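Long-range contacts in insecticyanin-A (Manduca sexta, PDB 1Z24), which binds the bile pigment biliverdin IX gamma in a lipocalin barrel, giving the blue colour that, mixed with carotenes, camouflages hornworms green: residues W27-L35 / S163-S171; M90-V98 / Y181-H189. All coordinates share one frame; numbering follows the deposited sequence.

Going from the N terminus, the chain first lays down 27-35 on barrel strand 25-32, then reaches 90-98, where strand 88-94 turns into strand 97-108. Only after the rest of the barrel and helix 144-154 does 163-171 come back to 27-35, so interaction 1 closes a loop of 127 residues. The tail 181-189 then returns to 90-98 across 82 residues, closing interaction 2. The segments alternate, so the two loops cross rather than nest. Their centres lie about 25 Å apart: interaction 1 adds a short strand beside 25-32, while interaction 2 ties the C terminus to a hairpin. Both border the biliverdin.

Interaction 1: residues W27-L35 / S163-S171; sequences WHEIAKLPL and SKFISNDFS. With BLV (biliverdin IX gamma chromophore), chain B.
E29 meets N168 through one carboxylate oxygen. Its CB lies 4.1 Å from CBB of the biliverdin. With CG anti to the backbone N (chi1 171°), the extended chain brings the carboxylate to the N168 amide. OE1 comes within 3.6 Å of the same CBB and close to the E38 carboxylate, whereas OE2 takes two donors from opposite faces of the carboxylate plane. N168 ND2 comes in on the anti side at 2.9 Å from E29 OE2, and K32 NZ makes a salt bridge on the syn side, also 2.9 Å from E29 OE2. Cutting E29 back to an alanine would probably cost K32 its salt bridge and N168 ND2 its bond across the contact, leaving the amide to its weak bonds with T44 and C43.

The backbones of the two segments pair antiparallel. K32 and I166 exchange two hydrogen bonds, A31 faces S167 as a non-hydrogen-bonded pair, and N168 N donates to I30 O at 2.8 Å.

Apolar groups flank the strand pair. L33 CD2 sits over one face of the F165 ring, 4.1 Å from its centroid, while K32 CA lies at the edge of that ring. The P34 ring lies across the end of I166, CD 3.8 Å from CD1. At the other end H28 turns its edge to the face of F170 in an offset edge-to-face pair, planes at 77°, and E29 O lies at the F170 ring edge. The H28 imidazole is also held by ND1 to S136 O.

W27, of the lipocalin G-x-W signature, belongs to strand 25-32, which runs between strands 44-50 and 127-136. I30 and A31 both face I134 of the latter, forming a classic beta bulge. Strand 166-167, arriving after helix 144-154, adds itself to the end of strand 25-32.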
loop_
_atom_site.group_PDB
_atom_site.type_symbol
_atom_site.label_atom_id
_atom_site.label_comp_id
_atom_site.label_asym_id
_atom_site.label_seq_id
_atom_site.Cartn_x
_atom_site.Cartn_y
_atom_site.Cartn_z
ATOM N N TRP A 27 2.910 20.346 -21.095
ATOM C CA TRP A 27 2.233 19.075 -20.903
ATOM C C TRP A 27 0.740 19.230 -20.850
ATOM O O TRP A 27 0.240 20.045 -20.069
ATOM C CB TRP A 27 2.713 18.471 -19.546
ATOM C CG TRP A 27 4.133 17.996 -19.543
ATOM C CD1 TRP A 27 5.230 18.655 -19.033
ATOM C CD2 TRP A 27 4.602 16.731 -20.106
ATOM N NE1 TRP A 27 6.347 17.873 -19.249
ATOM C CE2 TRP A 27 6.010 16.679 -19.869
ATOM C CE3 TRP A 27 3.985 15.660 -20.772
ATOM C CZ2 TRP A 27 6.815 15.599 -20.281
ATOM C CZ3 TRP A 27 4.833 14.611 -21.208
ATOM C CH2 TRP A 27 6.205 14.604 -20.985
ATOM N N HIS A 28 0.047 18.440 -21.675
ATOM C CA HIS A 28 -1.393 18.444 -21.723
ATOM C C HIS A 28 -1.907 17.387 -20.776
ATOM O O HIS A 28 -1.370 16.264 -20.707
ATOM C CB HIS A 28 -1.945 18.089 -23.100
ATOM C CG HIS A 28 -1.364 19.012 -24.119
ATOM N ND1 HIS A 28 -0.081 18.854 -24.579
ATOM C CD2 HIS A 28 -1.937 20.102 -24.750
ATOM C CE1 HIS A 28 0.114 19.832 -25.450
ATOM N NE2 HIS A 28 -0.983 20.602 -25.592
ATOM N N GLU A 29 -2.939 17.748 -20.025
ATOM C CA GLU A 29 -3.504 16.797 -19.077
ATOM C C GLU A 29 -4.557 15.967 -19.803
ATOM O O GLU A 29 -5.664 16.394 -19.928
ATOM C CB GLU A 29 -4.119 17.587 -17.925
ATOM C CG GLU A 29 -4.930 16.651 -17.022
ATOM C CD GLU A 29 -5.535 17.438 -15.938
ATOM O OE1 GLU A 29 -4.898 17.825 -14.959
ATOM O OE2 GLU A 29 -6.785 17.714 -16.192
ATOM N N ILE A 30 -4.192 14.807 -20.318
ATOM C CA ILE A 30 -5.098 13.968 -21.058
ATOM C C ILE A 30 -6.148 13.487 -20.136
ATOM O O ILE A 30 -7.318 13.384 -20.458
ATOM C CB ILE A 30 -4.295 12.781 -21.606
ATOM C CG1 ILE A 30 -3.285 13.262 -22.610
ATOM C CG2 ILE A 30 -5.209 11.791 -22.286
ATOM C CD1 ILE A 30 -3.932 14.081 -23.693
ATOM N N ALA A 31 -5.739 13.169 -18.941
ATOM C CA ALA A 31 -6.740 12.693 -17.997
ATOM C C ALA A 31 -6.200 12.834 -16.614
ATOM O O ALA A 31 -4.973 12.947 -16.441
ATOM C CB ALA A 31 -7.075 11.237 -18.184
ATOM N N LYS A 32 -7.090 12.814 -15.623
ATOM C CA LYS A 32 -6.613 12.914 -14.235
ATOM C C LYS A 32 -7.586 12.224 -13.302
ATOM O O LYS A 32 -8.679 11.929 -13.746
ATOM C CB LYS A 32 -6.646 14.406 -13.765
ATOM C CG LYS A 32 -8.052 15.047 -13.899
ATOM C CD LYS A 32 -8.197 16.415 -13.239
ATOM C CE LYS A 32 -9.514 17.151 -13.617
ATOM N NZ LYS A 32 -9.444 17.572 -15.012
ATOM N N LEU A 33 -7.175 11.980 -12.028
ATOM C CA LEU A 33 -8.083 11.444 -11.055
ATOM C C LEU A 33 -8.768 12.742 -10.534
ATOM O O LEU A 33 -8.121 13.814 -10.673
ATOM C CB LEU A 33 -7.382 10.760 -9.883
ATOM C CG LEU A 33 -6.700 9.422 -10.224
ATOM C CD1 LEU A 33 -6.219 8.754 -8.945
ATOM C CD2 LEU A 33 -7.581 8.463 -10.959
ATOM N N PRO A 34 -9.999 12.701 -10.026
ATOM C CA PRO A 34 -10.618 13.915 -9.554
ATOM C C PRO A 34 -9.766 14.678 -8.536
ATOM O O PRO A 34 -9.091 14.050 -7.713
ATOM C CB PRO A 34 -11.797 13.461 -8.720
ATOM C CG PRO A 34 -12.095 12.060 -9.086
ATOM C CD PRO A 34 -10.882 11.554 -9.795
ATOM N N LEU A 35 -9.703 15.993 -8.746
ATOM C CA LEU A 35 -8.925 16.942 -7.927
ATOM C C LEU A 35 -9.734 18.226 -7.822
ATOM O O LEU A 35 -9.912 18.900 -8.851
ATOM C CB LEU A 35 -7.499 17.131 -8.478
ATOM C CG LEU A 35 -6.673 18.223 -7.753
ATOM C CD1 LEU A 35 -6.638 17.964 -6.224
ATOM C CD2 LEU A 35 -5.252 18.301 -8.338
ATOM N N SER A 163 -9.406 2.971 -13.706
ATOM C CA SER A 163 -10.780 3.151 -14.065
ATOM C C SER A 163 -11.335 4.411 -13.479
ATOM O O SER A 163 -12.459 4.774 -13.736
ATOM C CB SER A 163 -11.589 1.968 -13.570
ATOM O OG SER A 163 -11.863 2.133 -12.216
ATOM N N LYS A 164 -10.572 5.086 -12.679
ATOM C CA LYS A 164 -11.137 6.287 -12.120
ATOM C C LYS A 164 -10.646 7.517 -12.872
ATOM O O LYS A 164 -10.965 8.606 -12.490
ATOM C CB LYS A 164 -10.676 6.352 -10.716
ATOM C CG LYS A 164 -11.292 5.235 -9.894
ATOM C CD LYS A 164 -12.798 5.372 -9.893
ATOM C CE LYS A 164 -13.535 4.291 -9.111
ATOM N NZ LYS A 164 -13.589 4.566 -7.670
ATOM N N PHE A 165 -9.858 7.376 -13.934
ATOM C CA PHE A 165 -9.387 8.561 -14.665
ATOM C C PHE A 165 -10.508 9.288 -15.401
ATOM O O PHE A 165 -11.464 8.712 -15.886
ATOM C CB PHE A 165 -8.300 8.318 -15.684
ATOM C CG PHE A 165 -6.917 8.190 -15.107
ATOM C CD1 PHE A 165 -6.257 9.304 -14.608
ATOM C CD2 PHE A 165 -6.275 6.953 -15.061
ATOM C CE1 PHE A 165 -4.982 9.177 -14.055
ATOM C CE2 PHE A 165 -5.010 6.783 -14.515
ATOM C CZ PHE A 165 -4.377 7.918 -14.015
ATOM N N ILE A 166 -10.384 10.581 -15.479
ATOM C CA ILE A 166 -11.365 11.398 -16.150
ATOM C C ILE A 166 -10.662 12.158 -17.251
ATOM O O ILE A 166 -9.724 12.895 -16.967
ATOM C CB ILE A 166 -11.986 12.368 -15.188
ATOM C CG1 ILE A 166 -12.905 11.622 -14.211
ATOM C CG2 ILE A 166 -12.836 13.318 -16.016
ATOM C CD1 ILE A 166 -12.927 12.409 -12.908
ATOM N N SER A 167 -11.123 11.986 -18.500
ATOM C CA SER A 167 -10.513 12.619 -19.682
ATOM C C SER A 167 -10.735 14.095 -19.781
ATOM O O SER A 167 -11.833 14.540 -19.454
ATOM C CB SER A 167 -11.004 11.887 -20.887
ATOM O OG SER A 167 -10.198 10.728 -21.099
ATOM N N ASN A 168 -9.706 14.850 -20.183
ATOM C CA ASN A 168 -9.812 16.301 -20.328
ATOM C C ASN A 168 -10.214 16.646 -21.789
ATOM O O ASN A 168 -10.343 15.783 -22.629
ATOM C CB ASN A 168 -8.575 17.072 -19.967
ATOM C CG ASN A 168 -9.009 18.427 -19.476
ATOM O OD1 ASN A 168 -9.896 19.092 -20.042
ATOM N ND2 ASN A 168 -8.411 18.815 -18.386
ATOM N N ASP A 169 -10.413 17.884 -22.121
ATOM C CA ASP A 169 -10.813 18.164 -23.471
ATOM C C ASP A 169 -9.999 19.271 -24.013
ATOM O O ASP A 169 -9.783 20.301 -23.371
ATOM C CB ASP A 169 -12.358 18.418 -23.455
ATOM C CG ASP A 169 -13.067 18.961 -24.713
ATOM O OD1 ASP A 169 -14.160 19.498 -24.654
ATOM O OD2 ASP A 169 -12.397 18.885 -25.838
ATOM N N PHE A 170 -9.544 19.003 -25.212
ATOM C CA PHE A 170 -8.707 19.921 -25.943
ATOM C C PHE A 170 -9.307 20.385 -27.288
ATOM O O PHE A 170 -8.580 20.774 -28.192
ATOM C CB PHE A 170 -7.284 19.290 -26.149
ATOM C CG PHE A 170 -6.638 19.148 -24.781
ATOM C CD1 PHE A 170 -5.918 20.201 -24.213
ATOM C CD2 PHE A 170 -6.829 17.968 -24.050
ATOM C CE1 PHE A 170 -5.387 20.078 -22.928
ATOM C CE2 PHE A 170 -6.296 17.813 -22.766
ATOM C CZ PHE A 170 -5.583 18.886 -22.222
ATOM N N SER A 171 -10.618 20.356 -27.450
ATOM C CA SER A 171 -11.209 20.814 -28.695
ATOM C C SER A 171 -10.999 22.321 -28.803
ATOM O O SER A 171 -10.686 23.008 -27.785
ATOM C CB SER A 171 -12.664 20.431 -28.755
ATOM O OG SER A 171 -13.326 21.278 -27.868
HETATM N NA BLV B . -2.069 20.142 -8.163
HETATM C C1A BLV B . -2.421 20.091 -6.856
HETATM C C2A BLV B . -1.521 19.293 -6.041
HETATM C C3A BLV B . -0.560 18.844 -6.898
HETATM C C4A BLV B . -0.923 19.376 -8.226
HETATM C CMA BLV B . 0.655 17.876 -6.634
HETATM O OA BLV B . -3.393 20.673 -6.423
HETATM C CAA BLV B . -1.677 19.000 -4.604
HETATM C CBA BLV B . -2.751 17.953 -4.584
HETATM C CGA BLV B . -3.160 17.699 -3.133
HETATM O O1A BLV B . -2.787 16.733 -2.527
HETATM O O2A BLV B . -3.841 18.505 -2.581
HETATM C CHB BLV B . -0.191 19.093 -9.377
HETATM N NB BLV B . -1.365 20.379 -11.094
HETATM C C1B BLV B . -0.519 19.367 -10.695
HETATM C C2B BLV B . 0.010 18.658 -11.833
HETATM C C3B BLV B . -0.527 19.245 -12.903
HETATM C C4B BLV B . -1.406 20.320 -12.431
HETATM C CMB BLV B . 0.988 17.494 -11.798
HETATM C CAB BLV B . -0.294 18.859 -14.333
HETATM C CBB BLV B . -1.429 18.892 -15.104
HETATM C CHC BLV B . -2.099 21.186 -13.288
HETATM N NC BLV B . -3.434 22.660 -11.904
HETATM C C1C BLV B . -2.827 22.319 -13.066
HETATM C C2C BLV B . -3.084 23.318 -14.117
HETATM C C3C BLV B . -3.822 24.323 -13.639
HETATM C C4C BLV B . -4.053 23.902 -12.198
HETATM C CMC BLV B . -2.509 23.261 -15.453
HETATM C CAC BLV B . -4.408 25.611 -14.249
HETATM C CBC BLV B . -4.690 26.680 -13.467
HETATM C CHD BLV B . -4.885 24.608 -11.261
HETATM N ND BLV B . -3.611 24.139 -9.196
HETATM C C1D BLV B . -4.692 24.743 -9.900
HETATM C C2D BLV B . -5.525 25.549 -8.956
HETATM C C3D BLV B . -4.961 25.434 -7.706
HETATM C C4D BLV B . -3.799 24.582 -7.892
HETATM C CMD BLV B . -6.767 26.331 -9.260
HETATM O OD BLV B . -3.054 24.286 -6.989
HETATM C CAD BLV B . -5.428 26.069 -6.457
HETATM C CBD BLV B . -4.533 27.259 -6.171
HETATM C CGD BLV B . -4.819 27.861 -4.747
HETATM O O1D BLV B . -5.569 28.777 -4.632
HETATM O O2D BLV B . -4.309 27.395 -3.745
#

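Interaction 2: residues M90-V98 / Y181-H189; sequences MTFKFGQRV and YSLTGPDRH. With BLV (biliverdin IX gamma chromophore), chain B.
R97 grips the C-terminal carboxylate of H189 side-on, in the plane of its guanidinium: NE bonds H189 O at 3.0 Å and NH2 bonds H189 OXT at 2.8 Å, the latter a salt bridge. The same guanidinium hydrogen-bonds the pigment: R97 NH1 donates to biliverdin O2D (2.8 Å) and NH2 to O1D (3.1 Å). The R97 chain, its CG turned away from the backbone N (chi1 178°) and bent at chi3, ends between the two carboxylates.

Backbone bonds come next. G185 N donates to K93 O and G185 O accepts from G95 N, a single bridge at the type II' turn F94-R97. G95 suits this spot, since a CB would run into R188 O.

Packing around F94 completes the contact. F94 presents one face to R97 NH2, offset toward the rim, and a face also meets CGD of the biliverdin; L183 O lies at its edge, 3.3 Å from CD2. T184 CG2 touches both F92 CD1 and F94 CE2, while its OG1 accepts a hydrogen bond from E71 N.

One arginine thus joins two carboxylates, probably offsetting their mutual repulsion, and four bonds fix its rotation. The C terminus is thus probably part of what positions the arginine for the biliverdin propionate.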
loop_
_atom_site.group_PDB
_atom_site.type_symbol
_atom_site.label_atom_id
_atom_site.label_comp_id
_atom_site.label_asym_id
_atom_site.label_seq_id
_atom_site.Cartn_x
_atom_site.Cartn_y
_atom_site.Cartn_z
ATOM N N MET A 90 6.599 22.955 -6.979
ATOM C CA MET A 90 6.050 24.100 -7.662
ATOM C C MET A 90 5.604 25.038 -6.575
ATOM O O MET A 90 4.835 24.657 -5.707
ATOM C CB MET A 90 4.875 23.692 -8.510
ATOM C CG MET A 90 5.352 22.740 -9.605
ATOM S SD MET A 90 3.985 22.456 -10.772
ATOM C CE MET A 90 2.752 21.518 -9.770
ATOM N N THR A 91 6.127 26.245 -6.607
ATOM C CA THR A 91 5.776 27.175 -5.605
ATOM C C THR A 91 5.067 28.303 -6.236
ATOM O O THR A 91 5.536 28.943 -7.200
ATOM C CB THR A 91 7.044 27.712 -5.020
ATOM O OG1 THR A 91 7.784 26.632 -4.442
ATOM C CG2 THR A 91 6.696 28.777 -3.979
ATOM N N PHE A 92 3.912 28.516 -5.668
ATOM C CA PHE A 92 2.999 29.587 -6.094
ATOM C C PHE A 92 2.649 30.528 -4.939
ATOM O O PHE A 92 2.531 30.093 -3.808
ATOM C CB PHE A 92 1.647 29.023 -6.582
ATOM C CG PHE A 92 1.865 28.165 -7.765
ATOM C CD1 PHE A 92 2.142 28.723 -9.018
ATOM C CD2 PHE A 92 1.858 26.780 -7.586
ATOM C CE1 PHE A 92 2.362 27.879 -10.106
ATOM C CE2 PHE A 92 2.063 25.914 -8.670
ATOM C CZ PHE A 92 2.313 26.494 -9.912
ATOM N N LYS A 93 2.470 31.816 -5.209
ATOM C CA LYS A 93 2.134 32.737 -4.142
ATOM C C LYS A 93 0.819 33.436 -4.401
ATOM O O LYS A 93 0.618 33.946 -5.496
ATOM C CB LYS A 93 3.202 33.792 -4.013
ATOM C CG LYS A 93 4.568 33.247 -3.652
ATOM C CD LYS A 93 5.702 34.266 -3.719
ATOM C CE LYS A 93 7.026 33.745 -3.177
ATOM N NZ LYS A 93 8.161 34.239 -3.976
ATOM N N PHE A 94 -0.079 33.448 -3.400
ATOM C CA PHE A 94 -1.345 34.125 -3.532
ATOM C C PHE A 94 -1.218 35.139 -2.453
ATOM O O PHE A 94 -1.450 34.788 -1.288
ATOM C CB PHE A 94 -2.426 33.145 -3.173
ATOM C CG PHE A 94 -2.313 32.027 -4.114
ATOM C CD1 PHE A 94 -1.537 30.935 -3.727
ATOM C CD2 PHE A 94 -2.932 32.071 -5.369
ATOM C CE1 PHE A 94 -1.394 29.841 -4.582
ATOM C CE2 PHE A 94 -2.797 30.976 -6.231
ATOM C CZ PHE A 94 -2.026 29.878 -5.829
ATOM N N GLY A 95 -0.801 36.350 -2.808
ATOM C CA GLY A 95 -0.623 37.337 -1.736
ATOM C C GLY A 95 0.441 36.787 -0.772
ATOM O O GLY A 95 1.534 36.439 -1.197
ATOM N N GLN A 96 0.094 36.654 0.512
ATOM C CA GLN A 96 0.991 36.123 1.544
ATOM C C GLN A 96 0.917 34.611 1.613
ATOM O O GLN A 96 1.725 33.986 2.271
ATOM C CB GLN A 96 0.449 36.538 2.962
ATOM C CG GLN A 96 1.396 37.382 3.833
ATOM C CD GLN A 96 1.467 38.822 3.329
ATOM O OE1 GLN A 96 2.575 39.310 2.920
ATOM N NE2 GLN A 96 0.276 39.494 3.342
ATOM N N ARG A 97 -0.067 34.009 0.974
ATOM C CA ARG A 97 -0.144 32.583 1.038
ATOM C C ARG A 97 0.824 31.977 0.040
ATOM O O ARG A 97 0.825 32.320 -1.151
ATOM C CB ARG A 97 -1.565 32.082 0.798
ATOM C CG ARG A 97 -1.609 30.563 0.821
ATOM C CD ARG A 97 -3.056 30.148 0.905
ATOM N NE ARG A 97 -3.765 30.735 -0.223
ATOM C CZ ARG A 97 -4.089 30.063 -1.301
ATOM N NH1 ARG A 97 -3.783 28.770 -1.408
ATOM N NH2 ARG A 97 -4.734 30.679 -2.306
ATOM N N VAL A 98 1.665 31.084 0.561
ATOM C CA VAL A 98 2.657 30.404 -0.259
ATOM C C VAL A 98 2.340 28.914 -0.320
ATOM O O VAL A 98 2.192 28.242 0.705
ATOM C CB VAL A 98 4.083 30.624 0.254
ATOM C CG1 VAL A 98 5.009 29.564 -0.259
ATOM C CG2 VAL A 98 4.620 31.989 -0.095
ATOM N N TYR A 181 -7.067 35.496 -16.637
ATOM C CA TYR A 181 -7.085 35.883 -15.248
ATOM C C TYR A 181 -6.054 35.104 -14.520
ATOM O O TYR A 181 -6.016 33.865 -14.594
ATOM C CB TYR A 181 -8.445 35.673 -14.676
ATOM C CG TYR A 181 -8.519 35.798 -13.207
ATOM C CD1 TYR A 181 -8.805 37.047 -12.667
ATOM C CD2 TYR A 181 -8.335 34.715 -12.347
ATOM C CE1 TYR A 181 -8.910 37.239 -11.291
ATOM C CE2 TYR A 181 -8.443 34.894 -10.965
ATOM C CZ TYR A 181 -8.728 36.156 -10.434
ATOM O OH TYR A 181 -8.848 36.359 -9.069
ATOM N N SER A 182 -5.220 35.870 -13.851
ATOM C CA SER A 182 -4.137 35.331 -13.068
ATOM C C SER A 182 -4.572 34.897 -11.671
ATOM O O SER A 182 -4.946 35.712 -10.860
ATOM C CB SER A 182 -3.141 36.438 -12.782
ATOM O OG SER A 182 -1.982 35.896 -12.151
ATOM N N LEU A 183 -4.508 33.622 -11.372
ATOM C CA LEU A 183 -4.893 33.182 -10.058
ATOM C C LEU A 183 -3.836 33.543 -9.041
ATOM O O LEU A 183 -4.140 33.739 -7.888
ATOM C CB LEU A 183 -5.092 31.648 -10.013
ATOM C CG LEU A 183 -6.209 31.187 -10.949
ATOM C CD1 LEU A 183 -6.108 29.736 -11.108
ATOM C CD2 LEU A 183 -7.556 31.461 -10.329
ATOM N N THR A 184 -2.579 33.577 -9.469
ATOM C CA THR A 184 -1.445 33.894 -8.597
ATOM C C THR A 184 -1.285 35.393 -8.588
ATOM O O THR A 184 -1.836 36.071 -9.414
ATOM C CB THR A 184 -0.120 33.183 -9.026
ATOM O OG1 THR A 184 -0.003 33.196 -10.467
ATOM C CG2 THR A 184 -0.169 31.675 -8.675
ATOM N N GLY A 185 -0.556 35.929 -7.662
ATOM C CA GLY A 185 -0.399 37.347 -7.615
ATOM C C GLY A 185 -0.348 37.901 -6.184
ATOM O O GLY A 185 -0.742 37.284 -5.190
ATOM N N PRO A 186 0.153 39.118 -6.100
ATOM C CA PRO A 186 0.279 39.814 -4.848
ATOM C C PRO A 186 -1.040 40.290 -4.297
ATOM O O PRO A 186 -1.204 40.411 -3.094
ATOM C CB PRO A 186 1.089 41.074 -5.118
ATOM C CG PRO A 186 1.337 41.137 -6.599
ATOM C CD PRO A 186 0.764 39.890 -7.224
ATOM N N ASP A 187 -1.975 40.565 -5.161
ATOM C CA ASP A 187 -3.254 41.027 -4.693
ATOM C C ASP A 187 -4.219 39.814 -4.729
ATOM O O ASP A 187 -5.264 39.759 -5.355
ATOM C CB ASP A 187 -3.623 42.160 -5.697
ATOM C CG ASP A 187 -5.060 42.555 -5.559
ATOM O OD1 ASP A 187 -5.745 42.838 -6.555
ATOM O OD2 ASP A 187 -5.486 42.413 -4.257
ATOM N N ARG A 188 -3.832 38.760 -4.038
ATOM C CA ARG A 188 -4.601 37.522 -3.963
ATOM C C ARG A 188 -4.465 36.992 -2.545
ATOM O O ARG A 188 -3.649 37.500 -1.749
ATOM C CB ARG A 188 -4.027 36.416 -4.906
ATOM C CG ARG A 188 -3.984 36.833 -6.358
ATOM C CD ARG A 188 -5.398 36.874 -6.892
ATOM N NE ARG A 188 -5.480 37.012 -8.360
ATOM C CZ ARG A 188 -5.642 38.177 -8.996
ATOM N NH1 ARG A 188 -5.726 38.273 -10.333
ATOM N NH2 ARG A 188 -5.722 39.276 -8.259
ATOM N N HIS A 189 -5.234 35.955 -2.235
ATOM C CA HIS A 189 -5.150 35.384 -0.919
ATOM C C HIS A 189 -5.268 33.892 -0.905
ATOM O O HIS A 189 -5.018 33.387 0.229
ATOM C CB HIS A 189 -6.070 36.004 0.145
ATOM C CG HIS A 189 -7.500 35.936 -0.197
ATOM N ND1 HIS A 189 -8.042 36.819 -1.118
ATOM C CD2 HIS A 189 -8.485 35.117 0.266
ATOM C CE1 HIS A 189 -9.349 36.535 -1.204
ATOM N NE2 HIS A 189 -9.648 35.509 -0.383
ATOM O OXT HIS A 189 -5.603 33.319 -1.976
HETATM N NA BLV B . -2.069 20.142 -8.163
HETATM C C1A BLV B . -2.421 20.091 -6.856
HETATM C C2A BLV B . -1.521 19.293 -6.041
HETATM C C3A BLV B . -0.560 18.844 -6.898
HETATM C C4A BLV B . -0.923 19.376 -8.226
HETATM C CMA BLV B . 0.655 17.876 -6.634
HETATM O OA BLV B . -3.393 20.673 -6.423
HETATM C CAA BLV B . -1.677 19.000 -4.604
HETATM C CBA BLV B . -2.751 17.953 -4.584
HETATM C CGA BLV B . -3.160 17.699 -3.133
HETATM O O1A BLV B . -2.787 16.733 -2.527
HETATM O O2A BLV B . -3.841 18.505 -2.581
HETATM C CHB BLV B . -0.191 19.093 -9.377
HETATM N NB BLV B . -1.365 20.379 -11.094
HETATM C C1B BLV B . -0.519 19.367 -10.695
HETATM C C2B BLV B . 0.010 18.658 -11.833
HETATM C C3B BLV B . -0.527 19.245 -12.903
HETATM C C4B BLV B . -1.406 20.320 -12.431
HETATM C CMB BLV B . 0.988 17.494 -11.798
HETATM C CAB BLV B . -0.294 18.859 -14.333
HETATM C CBB BLV B . -1.429 18.892 -15.104
HETATM C CHC BLV B . -2.099 21.186 -13.288
HETATM N NC BLV B . -3.434 22.660 -11.904
HETATM C C1C BLV B . -2.827 22.319 -13.066
HETATM C C2C BLV B . -3.084 23.318 -14.117
HETATM C C3C BLV B . -3.822 24.323 -13.639
HETATM C C4C BLV B . -4.053 23.902 -12.198
HETATM C CMC BLV B . -2.509 23.261 -15.453
HETATM C CAC BLV B . -4.408 25.611 -14.249
HETATM C CBC BLV B . -4.690 26.680 -13.467
HETATM C CHD BLV B . -4.885 24.608 -11.261
HETATM N ND BLV B . -3.611 24.139 -9.196
HETATM C C1D BLV B . -4.692 24.743 -9.900
HETATM C C2D BLV B . -5.525 25.549 -8.956
HETATM C C3D BLV B . -4.961 25.434 -7.706
HETATM C C4D BLV B . -3.799 24.582 -7.892
HETATM C CMD BLV B . -6.767 26.331 -9.260
HETATM O OD BLV B . -3.054 24.286 -6.989
HETATM C CAD BLV B . -5.428 26.069 -6.457
HETATM C CBD BLV B . -4.533 27.259 -6.171
HETATM C CGD BLV B . -4.819 27.861 -4.747
HETATM O O1D BLV B . -5.569 28.777 -4.632
HETATM O O2D BLV B . -4.309 27.395 -3.745
#